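Local coordinates for protein 6-phospho-beta-d glycosidase (Streptococcus pyogenes, PDB 5FOO) that hydrolyses 6-phospho-beta-glucosides as a family 1 glycoside hydrolase, binding the phosphorylated sugar analogue 6-phosphocyclophellitol in its ligand pocket, at residues M1-A13 / Y451-I463. The protein carries 1 engineered substitution. Sequence-based numbering, arbitrary orientation.
With EDO (1,2-ethanediol), chain I.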
ATOM      1  N   MET A   1      28.568   9.981   2.016  1.00 58.21           N
ATOM      2  CA  MET A   1      28.265  11.438   2.156  1.00 55.78           C
ATOM      3  C   MET A   1      26.854  11.755   2.729  1.00 48.80           C
ATOM      4  O   MET A   1      26.741  12.709   3.452  1.00 44.08           O
ATOM      5  CB  MET A   1      28.488  12.201   0.853  1.00 58.34           C
ATOM      6  CG  MET A   1      28.679  13.706   1.094  1.00 72.34           C
ATOM      7  SD  MET A   1      28.382  14.847  -0.296  1.00 85.14           S
ATOM      8  CE  MET A   1      26.918  14.183  -1.122  1.00 82.34           C
ATOM      9  N   LEU A   2      25.792  11.002   2.431  1.00 41.34           N
ATOM     10  CA  LEU A   2      24.450  11.227   3.070  1.00 37.26           C
ATOM     11  C   LEU A   2      24.140  10.046   3.992  1.00 38.33           C
ATOM     12  O   LEU A   2      23.693   8.960   3.555  1.00 36.37           O
ATOM     13  CB  LEU A   2      23.335  11.359   1.991  1.00 43.04           C
ATOM     14  CG  LEU A   2      22.913  12.712   1.433  1.00 46.89           C
ATOM     15  CD1 LEU A   2      24.056  13.706   1.353  1.00 46.30           C
ATOM     16  CD2 LEU A   2      22.194  12.548   0.088  1.00 49.97           C
ATOM     17  N   ALA A   3      24.414  10.217   5.272  1.00 36.27           N
ATOM     18  CA  ALA A   3      24.265   9.131   6.201  1.00 34.01           C
ATOM     19  C   ALA A   3      22.829   9.079   6.817  1.00 30.96           C
ATOM     20  O   ALA A   3      22.285  10.076   7.237  1.00 28.59           O
ATOM     21  CB  ALA A   3      25.326   9.248   7.284  1.00 34.41           C
ATOM     22  N   PHE A   4      22.274   7.881   6.966  1.00 31.87           N
ATOM     23  CA  PHE A   4      20.907   7.717   7.478  1.00 33.19           C
ATOM     24  C   PHE A   4      20.897   7.403   8.977  1.00 35.36           C
ATOM     25  O   PHE A   4      21.937   7.026   9.518  1.00 34.69           O
ATOM     26  CB  PHE A   4      20.188   6.647   6.603  1.00 35.18           C
ATOM     27  CG  PHE A   4      19.694   7.207   5.293  1.00 31.62           C
ATOM     28  CD1 PHE A   4      20.560   7.368   4.224  1.00 33.27           C
ATOM     29  CD2 PHE A   4      18.381   7.640   5.158  1.00 32.32           C
ATOM     30  CE1 PHE A   4      20.113   7.910   3.021  1.00 35.80           C
ATOM     31  CE2 PHE A   4      17.943   8.199   3.993  1.00 31.35           C
ATOM     32  CZ  PHE A   4      18.805   8.337   2.921  1.00 33.89           C
ATOM     33  N   PRO A   5      19.730   7.532   9.643  1.00 36.08           N
ATOM     34  CA  PRO A   5      19.689   7.254  11.079  1.00 35.22           C
ATOM     35  C   PRO A   5      20.079   5.841  11.432  1.00 37.07           C
ATOM     36  O   PRO A   5      20.033   4.948  10.597  1.00 35.14           O
ATOM     37  CB  PRO A   5      18.206   7.524  11.442  1.00 36.35           C
ATOM     38  CG  PRO A   5      17.760   8.551  10.452  1.00 33.86           C
ATOM     39  CD  PRO A   5      18.496   8.211   9.185  1.00 36.25           C
ATOM     40  N   LYS A   6      20.476   5.620  12.679  1.00 37.13           N
ATOM     41  CA  LYS A   6      20.879   4.303  13.080  1.00 41.27           C
ATOM     42  C   LYS A   6      19.609   3.476  13.113  1.00 34.81           C
ATOM     43  O   LYS A   6      18.565   3.966  13.439  1.00 32.98           O
ATOM     44  CB  LYS A   6      21.592   4.298  14.454  1.00 50.60           C
ATOM     45  CG  LYS A   6      23.105   4.085  14.342  1.00 61.81           C
ATOM     46  CD  LYS A   6      23.915   5.105  15.116  1.00 72.52           C
ATOM     47  CE  LYS A   6      23.710   4.977  16.620  1.00 83.67           C
ATOM     48  NZ  LYS A   6      24.181   6.194  17.349  1.00 89.75           N
ATOM     49  N   GLU A   7      19.741   2.222  12.747  1.00 35.96           N
ATOM     50  CA  GLU A   7      18.646   1.254  12.727  1.00 40.88           C
ATOM     51  C   GLU A   7      17.508   1.582  11.727  1.00 34.46           C
ATOM     52  O   GLU A   7      16.441   1.016  11.787  1.00 29.48           O
ATOM     53  CB  GLU A   7      18.157   0.993  14.144  1.00 48.21           C
ATOM     54  CG  GLU A   7      19.299   0.460  15.020  1.00 50.87           C
ATOM     55  CD  GLU A   7      18.856   0.164  16.423  1.00 53.52           C
ATOM     56  OE1 GLU A   7      18.172   1.009  17.054  1.00 54.40           O
ATOM     57  OE2 GLU A   7      19.201  -0.934  16.890  1.00 73.95           O
ATOM     58  N   PHE A   8      17.839   2.406  10.750  1.00 30.20           N
ATOM     59  CA  PHE A   8      16.974   2.655   9.611  1.00 30.85           C
ATOM     60  C   PHE A   8      16.604   1.347   8.916  1.00 29.03           C
ATOM     61  O   PHE A   8      17.474   0.435   8.688  1.00 27.41           O
ATOM     62  CB  PHE A   8      17.678   3.607   8.649  1.00 29.29           C
ATOM     63  CG  PHE A   8      16.753   4.406   7.751  1.00 28.93           C
ATOM     64  CD1 PHE A   8      16.002   5.475   8.256  1.00 29.98           C
ATOM     65  CD2 PHE A   8      16.673   4.117   6.408  1.00 31.08           C
ATOM     66  CE1 PHE A   8      15.214   6.267   7.418  1.00 31.47           C
ATOM     67  CE2 PHE A   8      15.862   4.876   5.562  1.00 29.64           C
ATOM     68  CZ  PHE A   8      15.137   5.947   6.071  1.00 30.29           C
ATOM     69  N   TRP A   9      15.335   1.247   8.561  1.00 24.80           N
ATOM     70  CA  TRP A   9      14.861   0.045   7.865  1.00 27.17           C
ATOM     71  C   TRP A   9      15.216   0.143   6.369  1.00 28.24           C
ATOM     72  O   TRP A   9      14.929   1.153   5.739  1.00 25.60           O
ATOM     73  CB  TRP A   9      13.344  -0.101   7.966  1.00 26.57           C
ATOM     74  CG  TRP A   9      12.770  -0.359   9.269  1.00 27.20           C
ATOM     75  CD1 TRP A   9      13.406  -0.273  10.536  1.00 27.77           C
ATOM     76  CD2 TRP A   9      11.395  -0.684   9.526  1.00 26.90           C
ATOM     77  NE1 TRP A   9      12.497  -0.633  11.515  1.00 28.92           N
ATOM     78  CE2 TRP A   9      11.256  -0.837  10.946  1.00 29.03           C
ATOM     79  CE3 TRP A   9      10.256  -0.835   8.705  1.00 27.61           C
ATOM     80  CZ2 TRP A   9      10.021  -1.197  11.555  1.00 27.53           C
ATOM     81  CZ3 TRP A   9       9.028  -1.166   9.304  1.00 30.18           C
ATOM     82  CH2 TRP A   9       8.914  -1.298  10.743  1.00 28.81           C
ATOM     83  N   TRP A  10      15.808  -0.932   5.833  1.00 27.70           N
ATOM     84  CA  TRP A  10      16.096  -1.020   4.458  1.00 28.09           C
ATOM     85  C   TRP A  10      15.567  -2.337   3.946  1.00 29.06           C
ATOM     86  O   TRP A  10      15.860  -3.424   4.471  1.00 30.39           O
ATOM     87  CB  TRP A  10      17.569  -0.971   4.195  1.00 28.54           C
ATOM     88  CG  TRP A  10      18.292   0.250   4.599  1.00 27.13           C
ATOM     89  CD1 TRP A  10      19.230   0.343   5.617  1.00 26.56           C
ATOM     90  CD2 TRP A  10      18.360   1.504   3.884  1.00 27.04           C
ATOM     91  NE1 TRP A  10      19.746   1.607   5.632  1.00 27.46           N
ATOM     92  CE2 TRP A  10      19.243   2.329   4.577  1.00 26.95           C
ATOM     93  CE3 TRP A  10      17.675   2.035   2.799  1.00 28.64           C
ATOM     94  CZ2 TRP A  10      19.485   3.647   4.193  1.00 26.97           C
ATOM     95  CZ3 TRP A  10      17.935   3.320   2.428  1.00 28.88           C
ATOM     96  CH2 TRP A  10      18.824   4.107   3.126  1.00 27.66           C
ATOM     97  N   GLY A  11      14.791  -2.257   2.882  1.00 26.81           N
ATOM     98  CA  GLY A  11      14.250  -3.477   2.289  1.00 26.75           C
ATOM     99  C   GLY A  11      13.247  -3.098   1.231  1.00 24.47           C
ATOM    100  O   GLY A  11      13.298  -1.998   0.673  1.00 24.51           O
ATOM    101  N   GLY A  12      12.341  -4.005   0.953  1.00 24.94           N
ATOM    102  CA  GLY A  12      11.317  -3.706   0.000  1.00 25.63           C
ATOM    103  C   GLY A  12      10.031  -4.333   0.413  1.00 26.97           C
ATOM    104  O   GLY A  12       9.977  -5.062   1.398  1.00 27.55           O
ATOM    105  N   ALA A  13       9.014  -3.953  -0.345  1.00 24.92           N
ATOM    106  CA  ALA A  13       7.654  -4.260  -0.123  1.00 24.85           C
ATOM    107  C   ALA A  13       7.032  -5.045  -1.321  1.00 25.14           C
ATOM    108  O   ALA A  13       7.321  -4.775  -2.501  1.00 24.11           O
ATOM    109  CB  ALA A  13       6.908  -2.973   0.061  1.00 24.58           C
ATOM    110  N   TYR A 451      22.414  -4.580  -6.480  1.00 31.80           N
ATOM    111  CA  TYR A 451      23.778  -4.388  -5.965  1.00 30.78           C
ATOM    112  C   TYR A 451      23.984  -2.956  -5.541  1.00 28.62           C
ATOM    113  O   TYR A 451      24.690  -2.697  -4.559  1.00 30.77           O
ATOM    114  CB  TYR A 451      24.871  -4.877  -6.951  1.00 28.31           C
ATOM    115  CG  TYR A 451      24.724  -6.355  -7.171  1.00 29.67           C
ATOM    116  CD1 TYR A 451      25.025  -7.281  -6.143  1.00 33.94           C
ATOM    117  CD2 TYR A 451      24.245  -6.844  -8.368  1.00 31.66           C
ATOM    118  CE1 TYR A 451      24.844  -8.641  -6.329  1.00 33.58           C
ATOM    119  CE2 TYR A 451      24.036  -8.184  -8.561  1.00 31.43           C
ATOM    120  CZ  TYR A 451      24.334  -9.063  -7.546  1.00 36.84           C
ATOM    121  OH  TYR A 451      24.127 -10.365  -7.785  1.00 44.65           O
ATOM    122  N   TRP A 452      23.343  -2.012  -6.200  1.00 26.79           N
ATOM    123  CA  TRP A 452      23.445  -0.645  -5.747  1.00 28.22           C
ATOM    124  C   TRP A 452      22.753  -0.467  -4.384  1.00 32.99           C
ATOM    125  O   TRP A 452      23.310   0.209  -3.468  1.00 33.94           O
ATOM    126  CB  TRP A 452      22.916   0.343  -6.754  1.00 28.45           C
ATOM    127  CG  TRP A 452      22.795   1.750  -6.235  1.00 28.66           C
ATOM    128  CD1 TRP A 452      23.744   2.754  -6.259  1.00 30.07           C
ATOM    129  CD2 TRP A 452      21.626   2.317  -5.660  1.00 29.59           C
ATOM    130  NE1 TRP A 452      23.228   3.890  -5.670  1.00 28.97           N
ATOM    131  CE2 TRP A 452      21.932   3.640  -5.300  1.00 28.40           C
ATOM    132  CE3 TRP A 452      20.339   1.806  -5.374  1.00 28.17           C
ATOM    133  CZ2 TRP A 452      21.000   4.471  -4.691  1.00 32.99           C
ATOM    134  CZ3 TRP A 452      19.418   2.630  -4.767  1.00 31.75           C
ATOM    135  CH2 TRP A 452      19.744   3.959  -4.449  1.00 31.43           C
ATOM    136  N   PHE A 453      21.565  -1.057  -4.231  1.00 30.00           N
ATOM    137  CA  PHE A 453      20.786  -0.825  -3.026  1.00 29.04           C
ATOM    138  C   PHE A 453      21.453  -1.584  -1.879  1.00 28.65           C
ATOM    139  O   PHE A 453      21.392  -1.151  -0.765  1.00 31.06           O
ATOM    140  CB  PHE A 453      19.334  -1.296  -3.212  1.00 28.39           C
ATOM    141  CG  PHE A 453      18.434  -0.960  -2.056  1.00 26.08           C
ATOM    142  CD1 PHE A 453      18.186   0.350  -1.740  1.00 28.68           C
ATOM    143  CD2 PHE A 453      17.797  -1.951  -1.339  1.00 31.22           C
ATOM    144  CE1 PHE A 453      17.348   0.686  -0.681  1.00 29.15           C
ATOM    145  CE2 PHE A 453      16.890  -1.637  -0.328  1.00 29.38           C
ATOM    146  CZ  PHE A 453      16.728  -0.319   0.033  1.00 27.87           C
ATOM    147  N   LYS A 454      22.080  -2.721  -2.177  1.00 30.74           N
ATOM    148  CA  LYS A 454      22.859  -3.487  -1.201  1.00 32.21           C
ATOM    149  C   LYS A 454      23.907  -2.638  -0.502  1.00 33.39           C
ATOM    150  O   LYS A 454      24.046  -2.693   0.720  1.00 33.91           O
ATOM    151  CB  LYS A 454      23.512  -4.707  -1.844  1.00 33.98           C
ATOM    152  CG  LYS A 454      24.368  -5.557  -0.895  1.00 35.95           C
ATOM    153  CD  LYS A 454      25.331  -6.487  -1.636  1.00 34.60           C
ATOM    154  CE  LYS A 454      26.223  -7.217  -0.630  1.00 37.41           C
ATOM    155  NZ  LYS A 454      26.787  -8.431  -1.272  1.00 43.33           N
ATOM    156  N   LYS A 455      24.642  -1.870  -1.304  1.00 33.54           N
ATOM    157  CA  LYS A 455      25.612  -0.934  -0.829  1.00 34.88           C
ATOM    158  C   LYS A 455      25.025   0.127   0.085  1.00 33.39           C
ATOM    159  O   LYS A 455      25.566   0.409   1.151  1.00 33.47           O
ATOM    160  CB  LYS A 455      26.318  -0.256  -2.017  1.00 39.54           C
ATOM    161  CG  LYS A 455      27.576   0.484  -1.588  1.00 44.68           C
ATOM    162  CD  LYS A 455      28.315   1.045  -2.778  1.00 49.99           C
ATOM    163  CE  LYS A 455      29.545   1.813  -2.307  1.00 58.44           C
ATOM    164  NZ  LYS A 455      30.473   2.106  -3.445  1.00 61.22           N
ATOM    165  N   VAL A 456      23.974   0.783  -0.380  1.00 29.60           N
ATOM    166  CA  VAL A 456      23.261   1.761   0.401  1.00 28.29           C
ATOM    167  C   VAL A 456      22.760   1.206   1.772  1.00 28.61           C
ATOM    168  O   VAL A 456      22.934   1.843   2.781  1.00 29.71           O
ATOM    169  CB  VAL A 456      22.046   2.327  -0.371  1.00 30.39           C
ATOM    170  CG1 VAL A 456      21.236   3.232   0.506  1.00 26.63           C
ATOM    171  CG2 VAL A 456      22.493   3.076  -1.633  1.00 30.48           C
ATOM    172  N   ALA A 457      22.140   0.045   1.772  1.00 25.80           N
ATOM    173  CA  ALA A 457      21.583  -0.532   2.968  1.00 28.36           C
ATOM    174  C   ALA A 457      22.713  -0.930   3.916  1.00 33.08           C
ATOM    175  O   ALA A 457      22.583  -0.724   5.066  1.00 35.56           O
ATOM    176  CB  ALA A 457      20.795  -1.763   2.636  1.00 26.08           C
ATOM    177  N   THR A 458      23.781  -1.528   3.391  1.00 31.58           N
ATOM    178  CA  THR A 458      24.879  -2.061   4.197  1.00 33.98           C
ATOM    179  C   THR A 458      25.691  -0.932   4.771  1.00 33.39           C
ATOM    180  O   THR A 458      26.038  -0.977   5.913  1.00 33.08           O
ATOM    181  CB  THR A 458      25.774  -2.984   3.344  1.00 35.22           C
ATOM    182  OG1 THR A 458      24.965  -4.062   2.883  1.00 33.36           O
ATOM    183  CG2 THR A 458      26.937  -3.540   4.113  1.00 38.58           C
ATOM    184  N   HIS A 459      26.002   0.088   3.999  1.00 32.80           N
ATOM    185  CA  HIS A 459      26.763   1.211   4.535  1.00 33.32           C
ATOM    186  C   HIS A 459      25.902   2.268   5.232  1.00 38.10           C
ATOM    187  O   HIS A 459      26.442   3.200   5.838  1.00 33.90           O
ATOM    188  CB  HIS A 459      27.641   1.815   3.463  1.00 36.00           C
ATOM    189  CG  HIS A 459      28.675   0.859   2.959  1.00 42.08           C
ATOM    190  ND1 HIS A 459      29.345   1.039   1.762  1.00 45.24           N
ATOM    191  CD2 HIS A 459      29.162  -0.287   3.496  1.00 42.65           C
ATOM    192  CE1 HIS A 459      30.200   0.045   1.588  1.00 48.57           C
ATOM    193  NE2 HIS A 459      30.110  -0.768   2.629  1.00 47.97           N
ATOM    194  N   ASN A 460      24.581   2.114   5.151  1.00 31.95           N
ATOM    195  CA  ASN A 460      23.639   3.058   5.729  1.00 34.52           C
ATOM    196  C   ASN A 460      23.827   4.464   5.229  1.00 30.22           C
ATOM    197  O   ASN A 460      23.705   5.411   5.982  1.00 32.53           O
ATOM    198  CB  ASN A 460      23.643   2.982   7.271  1.00 35.94           C
ATOM    199  CG  ASN A 460      22.305   3.413   7.873  1.00 38.93           C
ATOM    200  OD1 ASN A 460      21.245   3.239   7.258  1.00 35.56           O
ATOM    201  ND2 ASN A 460      22.351   4.035   9.044  1.00 40.56           N
ATOM    202  N   ARG A 461      24.087   4.598   3.929  1.00 31.08           N
ATOM    203  CA  ARG A 461      24.322   5.899   3.308  1.00 32.96           C
ATOM    204  C   ARG A 461      24.292   5.861   1.761  1.00 32.17           C
ATOM    205  O   ARG A 461      24.408   4.797   1.135  1.00 31.71           O
ATOM    206  CB  ARG A 461      25.702   6.446   3.749  1.00 37.96           C
ATOM    207  CG  ARG A 461      26.871   5.691   3.085  1.00 34.99           C
ATOM    208  CD  ARG A 461      28.166   5.930   3.842  1.00 36.01           C
ATOM    209  NE  ARG A 461      29.288   5.519   3.016  1.00 38.06           N
ATOM    210  CZ  ARG A 461      30.555   5.568   3.410  1.00 38.87           C
ATOM    211  NH1 ARG A 461      30.853   6.053   4.574  1.00 39.00           N
ATOM    212  NH2 ARG A 461      31.521   5.194   2.610  1.00 38.80           N
ATOM    213  N   LEU A 462      24.171   7.041   1.176  1.00 35.78           N
ATOM    214  CA  LEU A 462      24.255   7.269  -0.271  1.00 43.47           C
ATOM    215  C   LEU A 462      25.514   8.074  -0.695  1.00 44.66           C
ATOM    216  O   LEU A 462      25.951   8.907   0.071  1.00 48.65           O
ATOM    217  CB  LEU A 462      23.136   8.215  -0.661  1.00 42.80           C
ATOM    218  CG  LEU A 462      21.695   7.876  -0.748  1.00 43.53           C
ATOM    219  CD1 LEU A 462      20.925   9.167  -0.972  1.00 49.38           C
ATOM    220  CD2 LEU A 462      21.472   6.970  -1.919  1.00 52.74           C
ATOM    221  N   ILE A 463      25.903   7.943  -1.978  1.00 54.13           N
ATOM    222  CA  ILE A 463      26.903   8.770  -2.765  1.00 56.61           C
ATOM    223  C   ILE A 463      28.240   8.608  -2.109  1.00 57.57           C
ATOM    224  O   ILE A 463      28.594   7.483  -1.775  1.00 63.84           O
ATOM    225  CB  ILE A 463      26.633  10.327  -3.021  1.00 66.54           C
ATOM    226  CG1 ILE A 463      25.149  10.795  -2.869  1.00 61.39           C
ATOM    227  CG2 ILE A 463      27.195  10.731  -4.409  1.00 67.10           C
ATOM    228  CD1 ILE A 463      24.902  12.311  -2.896  1.00 61.02           C
TER
HETATM  229  C1  EDO I1466      15.596  -3.282  10.833  1.00 41.96           C
HETATM  230  O1  EDO I1466      15.173  -4.064  11.938  1.00 38.72           O
HETATM  231  C2  EDO I1466      16.834  -2.469  11.209  1.00 42.09           C
HETATM  232  O2  EDO I1466      16.524  -1.764  12.408  1.00 49.99           O
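The indole of Trp10 takes Ala457 and Val456 on one face, with Ala457 CA 3.7 Å from the centroid of its five-membered ring and Val456 CG1 as a CH-pi partner over the six-membered ring; Phe8 CD2 lies on the opposite face. Trp10 belongs to the first strand of the TIM barrel, and the last helix packs outside that strand, its part 451-459 running roughly antiparallel to strand 9-13 (149°). The Phe453 ring meets the indole obliquely, planes 79° apart. Phe4 lays one face over Trp10 CH2 and turns its edge to Arg461 CA and Leu462 CG, while His401 of helix 387-405 adds an edge-to-face contact.

Beyond the helix the chain leaves helical geometry at Asn460, whose backbone O accepts from Phe4 N at 3.0 Å. Leu2 and Leu462 then form a hydrogen-bonded antiparallel pair, bringing the N-terminus and the end of the ordered chain together in a short two-stranded sheet. A chi1 of -153°, which sets CG opposite the backbone N, carries the Asn460 amide to the turn after Phe4 and to the indole of Trp10, its plane nearly perpendicular to the ring: ND2 donates to Pro5 O at 2.9 Å, and OD1 receives Trp10 NE1 at 2.7 Å, close to the ring plane.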